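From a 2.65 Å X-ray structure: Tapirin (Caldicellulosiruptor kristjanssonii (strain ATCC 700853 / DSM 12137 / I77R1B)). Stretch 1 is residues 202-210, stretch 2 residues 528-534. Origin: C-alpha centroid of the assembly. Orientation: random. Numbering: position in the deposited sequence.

Stretch 1, residues 202-210: NDLFEYAVY
Stretch 2 (528-534) ELIYKRA

Contact between residues 202-210 and 528-534 of one tapirin chain, burying 396 Å² in all. The apolar centre gathers around Ala 208, where the first stretch turns a corner (phi/psi -75/-39 at Ala 208). Ala 208 CB points toward the second stretch and lies 3.7 Å from Tyr 531 CB and 4.2 Å from Leu 529 CD2; Ala 208 CA stands 5.0 Å from Tyr 531 CA. Val 209 (chi1 t) extends this patch, its CG2 3.7 Å from CD2 of Leu 529 (chi1 t, chi2 p). Residues 528-531 form the end of an extended strand, so Leu 529 and Tyr 531 point toward the first stretch while Ile 530, between them, points away. From Phe 205 to Ala 208 the first chain runs opposite to Tyr 531-Arg 533; the nearest CA pairs are Ala 208-Tyr 531 and Phe 205-Arg 533 (Phe 205 CA to Arg 533 CA, 6.4 Å).

Tyr 531 (chi1 165°, chi2 80°) carries the contact from apolar to polar. Glu 206 O lies over one ring face, 3.3 Å from Tyr 531 CE1, and Tyr 207 O sits near the ring plane, 3.6 Å from the same CE1. At the ring's tip, Tyr 531 OH donates a 2.7 Å hydrogen bond to Phe 205 O. That carbonyl is presented by a 3-10 segment, 204-206, bracketed by the hydrogen bonds Glu 206 N to Asp 203 O (3.0 Å) and Tyr 207 N to Leu 204 O (3.2 Å). Water 1 donates to Phe 205 O (2.9 Å) and accepts a weak bond from Ala 534 N (3.4 Å).

At the outer edge, Arg 533 extends (chi1-chi3 all t, chi4 95°), laying one guanidinium face against Phe 205 O, 3.8 Å from Arg 533 CZ. Asp 203 (chi1 t) meets the guanidinium edge in a salt bridge; the modelled Asp 203 OD2-Arg 533 NH1 separation, 2.3 Å, is too short to be taken literally.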

ATOM      1  N   ASN A 202       4.207   3.784 -13.135  1.00 19.52           N
ATOM      2  CA  ASN A 202       4.769   2.631 -13.821  1.00 24.70           C
ATOM      3  C   ASN A 202       6.298   2.591 -13.777  1.00 26.01           C
ATOM      4  O   ASN A 202       6.904   1.740 -14.433  1.00 24.94           O
ATOM      5  CB  ASN A 202       4.241   2.546 -15.262  1.00 25.71           C
ATOM      6  CG  ASN A 202       4.758   3.648 -16.171  1.00 24.21           C
ATOM      7  OD1 ASN A 202       5.676   4.393 -15.835  1.00 30.95           O
ATOM      8  ND2 ASN A 202       4.169   3.732 -17.358  1.00 17.90           N
ATOM      9  N   ASP A 203       6.923   3.446 -12.972  1.00 27.32           N
ATOM     10  CA  ASP A 203       8.374   3.526 -12.843  1.00 21.83           C
ATOM     11  C   ASP A 203       8.832   2.732 -11.628  1.00 22.01           C
ATOM     12  O   ASP A 203       8.454   3.057 -10.501  1.00 24.25           O
ATOM     13  CB  ASP A 203       8.803   4.984 -12.700  1.00 27.73           C
ATOM     14  CG  ASP A 203      10.298   5.158 -12.688  1.00 29.99           C
ATOM     15  OD1 ASP A 203      11.020   4.244 -13.146  1.00 28.31           O
ATOM     16  OD2 ASP A 203      10.743   6.232 -12.220  1.00 30.46           O
ATOM     17  N   LEU A 204       9.683   1.729 -11.855  1.00 17.94           N
ATOM     18  CA  LEU A 204      10.149   0.891 -10.754  1.00 17.61           C
ATOM     19  C   LEU A 204      10.852   1.710  -9.678  1.00 23.71           C
ATOM     20  O   LEU A 204      10.736   1.409  -8.486  1.00 22.37           O
ATOM     21  CB  LEU A 204      11.078  -0.205 -11.285  1.00 22.29           C
ATOM     22  CG  LEU A 204      11.945  -1.011 -10.310  1.00 20.29           C
ATOM     23  CD1 LEU A 204      11.173  -2.152  -9.657  1.00 14.54           C
ATOM     24  CD2 LEU A 204      13.127  -1.560 -11.054  1.00 21.09           C
ATOM     25  N   PHE A 205      11.572   2.756 -10.070  1.00 22.65           N
ATOM     26  CA  PHE A 205      12.353   3.526  -9.111  1.00 23.54           C
ATOM     27  C   PHE A 205      11.527   4.534  -8.326  1.00 25.75           C
ATOM     28  O   PHE A 205      12.095   5.259  -7.497  1.00 26.10           O
ATOM     29  CB  PHE A 205      13.518   4.204  -9.840  1.00 27.92           C
ATOM     30  CG  PHE A 205      14.444   3.210 -10.470  1.00 33.25           C
ATOM     31  CD1 PHE A 205      15.339   2.495  -9.689  1.00 26.33           C
ATOM     32  CD2 PHE A 205      14.350   2.909 -11.815  1.00 26.96           C
ATOM     33  CE1 PHE A 205      16.162   1.536 -10.248  1.00 25.65           C
ATOM     34  CE2 PHE A 205      15.157   1.948 -12.371  1.00 25.83           C
ATOM     35  CZ  PHE A 205      16.071   1.263 -11.585  1.00 28.41           C
ATOM     36  N   GLU A 206      10.211   4.588  -8.557  1.00 22.09           N
ATOM     37  CA  GLU A 206       9.301   5.349  -7.715  1.00 21.68           C
ATOM     38  C   GLU A 206       8.881   4.580  -6.463  1.00 21.74           C
ATOM     39  O   GLU A 206       8.379   5.184  -5.512  1.00 27.09           O
ATOM     40  CB  GLU A 206       8.077   5.773  -8.537  1.00 21.42           C
ATOM     41  CG  GLU A 206       6.754   6.022  -7.759  1.00 26.84           C
ATOM     42  CD  GLU A 206       6.812   7.204  -6.762  1.00 36.61           C
ATOM     43  OE1 GLU A 206       7.714   8.068  -6.874  1.00 36.49           O
ATOM     44  OE2 GLU A 206       5.955   7.250  -5.845  1.00 27.30           O
ATOM     45  N   TYR A 207       9.130   3.282  -6.393  1.00 19.40           N
ATOM     46  CA  TYR A 207       8.552   2.482  -5.324  1.00 20.78           C
ATOM     47  C   TYR A 207       9.450   2.454  -4.087  1.00 20.88           C
ATOM     48  O   TYR A 207      10.674   2.305  -4.189  1.00 13.56           O
ATOM     49  CB  TYR A 207       8.229   1.079  -5.842  1.00 13.21           C
ATOM     50  CG  TYR A 207       6.989   1.200  -6.690  1.00 19.18           C
ATOM     51  CD1 TYR A 207       7.064   1.641  -8.016  1.00 14.06           C
ATOM     52  CD2 TYR A 207       5.731   0.980  -6.140  1.00 17.02           C
ATOM     53  CE1 TYR A 207       5.924   1.800  -8.781  1.00 13.97           C
ATOM     54  CE2 TYR A 207       4.579   1.145  -6.895  1.00 16.62           C
ATOM     55  CZ  TYR A 207       4.678   1.560  -8.209  1.00 18.01           C
ATOM     56  OH  TYR A 207       3.520   1.725  -8.939  1.00 17.13           O
ATOM     57  N   ALA A 208       8.828   2.690  -2.925  1.00 18.23           N
ATOM     58  CA  ALA A 208       9.478   2.380  -1.662  1.00 18.20           C
ATOM     59  C   ALA A 208       9.477   0.873  -1.426  1.00 21.12           C
ATOM     60  O   ALA A 208      10.472   0.301  -0.952  1.00 19.00           O
ATOM     61  CB  ALA A 208       8.785   3.119  -0.523  1.00 13.90           C
ATOM     62  N   VAL A 209       8.384   0.212  -1.792  1.00 13.59           N
ATOM     63  CA  VAL A 209       8.289  -1.239  -1.739  1.00 17.54           C
ATOM     64  C   VAL A 209       7.818  -1.713  -3.107  1.00 16.28           C
ATOM     65  O   VAL A 209       6.702  -1.393  -3.529  1.00 19.23           O
ATOM     66  CB  VAL A 209       7.334  -1.721  -0.632  1.00 14.23           C
ATOM     67  CG1 VAL A 209       7.270  -3.235  -0.590  1.00 13.89           C
ATOM     68  CG2 VAL A 209       7.770  -1.197   0.704  1.00 10.71           C
ATOM     69  N   TYR A 210       8.662  -2.460  -3.801  1.00 17.65           N
ATOM     70  CA  TYR A 210       8.267  -3.143  -5.027  1.00 19.02           C
ATOM     71  C   TYR A 210       8.371  -4.633  -4.756  1.00 16.12           C
ATOM     72  O   TYR A 210       9.471  -5.150  -4.547  1.00 24.25           O
ATOM     73  CB  TYR A 210       9.149  -2.739  -6.204  1.00 14.18           C
ATOM     74  CG  TYR A 210       8.680  -3.300  -7.526  1.00 21.31           C
ATOM     75  CD1 TYR A 210       9.036  -4.583  -7.924  1.00 21.61           C
ATOM     76  CD2 TYR A 210       7.881  -2.545  -8.383  1.00 22.10           C
ATOM     77  CE1 TYR A 210       8.608  -5.097  -9.127  1.00 18.40           C
ATOM     78  CE2 TYR A 210       7.448  -3.050  -9.595  1.00 13.41           C
ATOM     79  CZ  TYR A 210       7.816  -4.326  -9.962  1.00 20.92           C
ATOM     80  OH  TYR A 210       7.398  -4.841 -11.176  1.00 24.39           O
ATOM     81  N   GLU A 528      10.836   2.016  10.035  1.00 19.27           N
ATOM     82  CA  GLU A 528      10.413   3.266   9.422  1.00 16.00           C
ATOM     83  C   GLU A 528      11.175   3.328   8.108  1.00 20.48           C
ATOM     84  O   GLU A 528      12.357   3.675   8.101  1.00 26.32           O
ATOM     85  CB  GLU A 528      10.724   4.449  10.331  1.00 25.22           C
ATOM     86  CG  GLU A 528      10.762   5.830   9.659  1.00 30.88           C
ATOM     87  CD  GLU A 528       9.457   6.589   9.805  1.00 38.90           C
ATOM     88  OE1 GLU A 528       8.699   6.285  10.770  1.00 42.01           O
ATOM     89  OE2 GLU A 528       9.190   7.477   8.951  1.00 30.35           O
ATOM     90  N   LEU A 529      10.519   2.958   7.007  1.00 20.53           N
ATOM     91  CA  LEU A 529      11.136   2.974   5.680  1.00 17.59           C
ATOM     92  C   LEU A 529      10.811   4.300   4.996  1.00 20.45           C
ATOM     93  O   LEU A 529       9.666   4.541   4.600  1.00 21.92           O
ATOM     94  CB  LEU A 529      10.646   1.804   4.834  1.00 16.50           C
ATOM     95  CG  LEU A 529      10.978   1.874   3.338  1.00 15.73           C
ATOM     96  CD1 LEU A 529      12.468   1.815   3.144  1.00 18.26           C
ATOM     97  CD2 LEU A 529      10.347   0.742   2.574  1.00 15.13           C
ATOM     98  N   ILE A 530      11.808   5.159   4.850  1.00 18.79           N
ATOM     99  CA  ILE A 530      11.623   6.473   4.238  1.00 23.80           C
ATOM    100  C   ILE A 530      12.093   6.384   2.794  1.00 15.20           C
ATOM    101  O   ILE A 530      13.289   6.226   2.536  1.00 22.32           O
ATOM    102  CB  ILE A 530      12.391   7.566   5.000  1.00 23.99           C
ATOM    103  CG1 ILE A 530      12.089   7.508   6.494  1.00 19.92           C
ATOM    104  CG2 ILE A 530      12.075   8.939   4.437  1.00 11.12           C
ATOM    105  CD1 ILE A 530      12.570   8.741   7.241  1.00 17.40           C
ATOM    106  N   TYR A 531      11.174   6.511   1.842  1.00 18.67           N
ATOM    107  CA  TYR A 531      11.558   6.391   0.437  1.00 15.13           C
ATOM    108  C   TYR A 531      12.560   7.482   0.056  1.00 16.49           C
ATOM    109  O   TYR A 531      12.393   8.656   0.405  1.00 16.64           O
ATOM    110  CB  TYR A 531      10.316   6.450  -0.460  1.00 12.61           C
ATOM    111  CG  TYR A 531      10.624   6.693  -1.927  1.00 19.51           C
ATOM    112  CD1 TYR A 531      11.049   5.654  -2.752  1.00 14.80           C
ATOM    113  CD2 TYR A 531      10.491   7.967  -2.487  1.00 14.08           C
ATOM    114  CE1 TYR A 531      11.331   5.879  -4.089  1.00 15.95           C
ATOM    115  CE2 TYR A 531      10.766   8.202  -3.803  1.00 11.08           C
ATOM    116  CZ  TYR A 531      11.195   7.159  -4.609  1.00 24.10           C
ATOM    117  OH  TYR A 531      11.481   7.391  -5.944  1.00 23.55           O
ATOM    118  N   LYS A 532      13.626   7.083  -0.627  1.00 15.29           N
ATOM    119  CA  LYS A 532      14.575   8.016  -1.230  1.00 17.10           C
ATOM    120  C   LYS A 532      14.975   7.460  -2.588  1.00 17.69           C
ATOM    121  O   LYS A 532      15.542   6.364  -2.668  1.00 19.09           O
ATOM    122  CB  LYS A 532      15.816   8.232  -0.350  1.00 14.59           C
ATOM    123  CG  LYS A 532      15.546   8.900   1.000  1.00 15.46           C
ATOM    124  CD  LYS A 532      15.397  10.419   0.885  1.00 12.86           C
ATOM    125  CE  LYS A 532      14.954  11.048   2.207  1.00 13.25           C
ATOM    126  NZ  LYS A 532      14.982  12.553   2.236  1.00 11.33           N
ATOM    127  N   ARG A 533      14.647   8.192  -3.651  1.00 17.24           N
ATOM    128  CA  ARG A 533      14.973   7.744  -4.998  1.00 19.52           C
ATOM    129  C   ARG A 533      16.474   7.561  -5.162  1.00 17.02           C
ATOM    130  O   ARG A 533      17.262   8.428  -4.761  1.00 25.03           O
ATOM    131  CB  ARG A 533      14.467   8.747  -6.028  1.00 24.37           C
ATOM    132  CG  ARG A 533      14.500   8.211  -7.436  1.00 25.46           C
ATOM    133  CD  ARG A 533      14.021   9.245  -8.429  1.00 29.39           C
ATOM    134  NE  ARG A 533      13.421   8.572  -9.566  1.00 35.41           N
ATOM    135  CZ  ARG A 533      12.119   8.331  -9.688  1.00 43.76           C
ATOM    136  NH1 ARG A 533      11.671   7.682 -10.761  1.00 43.80           N
ATOM    137  NH2 ARG A 533      11.265   8.739  -8.744  1.00 42.30           N
ATOM    138  N   ALA A 534      16.863   6.443  -5.770  1.00 14.15           N
ATOM    139  CA  ALA A 534      18.279   6.117  -5.918  1.00 22.09           C
ATOM    140  C   ALA A 534      18.961   6.985  -6.970  1.00 17.83           C
ATOM    141  O   ALA A 534      18.360   7.368  -7.980  1.00 14.68           O
ATOM    142  CB  ALA A 534      18.460   4.643  -6.303  1.00 16.94           C
TER
HETATM  143  O   HOH W   1      14.418   4.077  -6.230  1.00 23.96           O